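Side-chain contact in projannalysin (Methanocaldococcus jannaschii, PDB 4JIX), which is the zymogen of a minimal zinc metallopeptidase, a minigluzincin that probably hydrolyses peptide bonds once activated: residues 65-70 / 89-94. The protein carries 1 engineered substitution. Sequence-based numbering, arbitrary orientation.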
# COMPACT_ATOMS: atom_id res chain seq x y z
N LEU A 65 -5.39 9.73 -0.15
CA LEU A 65 -5.77 10.01 -1.54
C LEU A 65 -4.93 11.15 -2.13
O LEU A 65 -4.51 11.06 -3.27
CB LEU A 65 -7.27 10.35 -1.66
CG LEU A 65 -8.24 9.22 -1.33
CD1 LEU A 65 -9.68 9.72 -1.33
CD2 LEU A 65 -8.08 8.02 -2.30
N HIS A 66 -4.71 12.23 -1.34
CA HIS A 66 -3.90 13.38 -1.74
C HIS A 66 -2.46 12.94 -2.08
O HIS A 66 -1.92 13.36 -3.10
CB HIS A 66 -3.89 14.44 -0.62
CG HIS A 66 -2.93 15.57 -0.86
ND1 HIS A 66 -1.62 15.51 -0.43
CD2 HIS A 66 -3.12 16.74 -1.51
CE1 HIS A 66 -1.06 16.65 -0.81
NE2 HIS A 66 -1.93 17.42 -1.47
N TYR A 67 -1.85 12.13 -1.21
CA TYR A 67 -0.48 11.64 -1.39
C TYR A 67 -0.33 10.80 -2.67
O TYR A 67 0.67 10.95 -3.38
CB TYR A 67 -0.04 10.80 -0.17
CG TYR A 67 1.43 10.42 -0.22
CD1 TYR A 67 2.41 11.27 0.28
CD2 TYR A 67 1.84 9.23 -0.83
CE1 TYR A 67 3.77 10.94 0.20
CE2 TYR A 67 3.20 8.89 -0.91
CZ TYR A 67 4.15 9.75 -0.39
OH TYR A 67 5.49 9.44 -0.48
N ILE A 68 -1.30 9.90 -2.92
CA ILE A 68 -1.33 8.99 -4.06
C ILE A 68 -1.43 9.80 -5.37
O ILE A 68 -0.66 9.56 -6.30
CB ILE A 68 -2.52 7.99 -3.90
CG1 ILE A 68 -2.23 6.92 -2.81
CG2 ILE A 68 -2.91 7.32 -5.22
CD1 ILE A 68 -3.56 6.19 -2.28
N ILE A 69 -2.38 10.75 -5.43
CA ILE A 69 -2.61 11.61 -6.60
C ILE A 69 -1.38 12.50 -6.81
O ILE A 69 -0.96 12.66 -7.96
CB ILE A 69 -3.92 12.43 -6.47
CG1 ILE A 69 -5.16 11.50 -6.45
CG2 ILE A 69 -4.04 13.47 -7.60
CD1 ILE A 69 -6.44 12.14 -5.83
N LEU A 70 -0.82 13.08 -5.72
CA LEU A 70 0.39 13.91 -5.76
C LEU A 70 1.53 13.13 -6.41
O LEU A 70 2.23 13.69 -7.25
CB LEU A 70 0.80 14.37 -4.35
CG LEU A 70 2.06 15.26 -4.23
CD1 LEU A 70 1.86 16.66 -4.89
CD2 LEU A 70 2.48 15.42 -2.77
N ASN A 89 12.71 16.64 -5.55
CA ASN A 89 12.64 18.11 -5.43
C ASN A 89 11.20 18.62 -5.35
O ASN A 89 10.92 19.51 -4.54
CB ASN A 89 13.38 18.81 -6.58
CG ASN A 89 14.89 18.70 -6.55
OD1 ASN A 89 15.56 18.97 -7.55
ND2 ASN A 89 15.46 18.25 -5.44
N GLU A 90 10.28 18.06 -6.17
CA GLU A 90 8.87 18.46 -6.15
C GLU A 90 8.17 17.95 -4.91
O GLU A 90 7.42 18.69 -4.28
CB GLU A 90 8.11 17.97 -7.40
CG GLU A 90 8.64 18.50 -8.72
CD GLU A 90 8.49 19.98 -8.98
OE1 GLU A 90 7.56 20.61 -8.41
OE2 GLU A 90 9.29 20.51 -9.79
N LEU A 91 8.41 16.68 -4.55
CA LEU A 91 7.81 16.03 -3.40
C LEU A 91 8.19 16.72 -2.08
O LEU A 91 7.33 16.85 -1.21
CB LEU A 91 8.22 14.54 -3.36
CG LEU A 91 7.66 13.66 -2.24
CD1 LEU A 91 6.12 13.69 -2.23
CD2 LEU A 91 8.16 12.23 -2.39
N ARG A 92 9.44 17.20 -1.97
CA ARG A 92 9.94 17.86 -0.75
C ARG A 92 9.26 19.20 -0.45
O ARG A 92 9.36 19.66 0.69
CB ARG A 92 11.47 18.04 -0.79
CG ARG A 92 12.24 16.74 -0.53
CD ARG A 92 11.85 16.01 0.76
NE ARG A 92 12.32 14.63 0.72
CZ ARG A 92 11.55 13.57 0.51
NH1 ARG A 92 10.24 13.69 0.40
NH2 ARG A 92 12.09 12.36 0.46
N ASN A 93 8.55 19.79 -1.43
CA ASN A 93 7.78 21.02 -1.22
C ASN A 93 6.49 20.70 -0.46
O ASN A 93 5.80 21.60 -0.01
CB ASN A 93 7.46 21.71 -2.56
CG ASN A 93 8.66 22.30 -3.27
OD1 ASN A 93 9.59 22.83 -2.66
ND2 ASN A 93 8.64 22.25 -4.59
N TYR A 94 6.16 19.40 -0.34
CA TYR A 94 4.95 18.92 0.32
C TYR A 94 5.25 18.15 1.59
O TYR A 94 4.58 18.37 2.59
CB TYR A 94 4.15 18.02 -0.65
CG TYR A 94 3.64 18.78 -1.85
CD1 TYR A 94 2.39 19.39 -1.85
CD2 TYR A 94 4.45 18.95 -2.98
CE1 TYR A 94 1.94 20.13 -2.94
CE2 TYR A 94 4.02 19.71 -4.07
CZ TYR A 94 2.76 20.29 -4.05
OH TYR A 94 2.33 21.01 -5.13
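L70 and Y94 make the main contact between the zinc-binding HExxH helix of this minigluzincin, 62-78, and the last part of helix 85-91 with the residues after it, on the way to helix 97-111. H71 follows directly on 65-70 and H75 lies one turn further along the same helix; with H83 they bind the zinc.

The central interaction is a CH-pi contact. L70 CD1 sits over one face of the Y94 ring, 3.7 Å from its centroid and 7° off the normal. The other methyl, L70 CD2, rests against the root of the ring, 3.7 Å from Y94 CG. L70 CG is anti to the backbone N (chi1 -180°), which carries both methyls across to the tyrosine. The far end of the ring is tied down elsewhere, as Y94 OH hydrogen-bonds S22 OG on helix 12-22. With an alanine at Y94 the ring and hydroxyl are gone, and L70 is likely to be less firmly packed, with S22 OG losing this partner.

The remaining contacts are looser and apolar. L91 CD1 lies 4.1 Å from L70 CD2, and the same methyl approaches the Y67 ring obliquely, 4.4 Å from Y67 CE1. L91 also packs on I74, one turn beyond L70 on helix 62-78. The Y67 hydroxyl has its polar partner in E104 of helix 97-111, whose C100 and I103 the Y67 side chain also touches. On the side facing 89-94, Y67 OH comes 4.3 Å from L91 CD2.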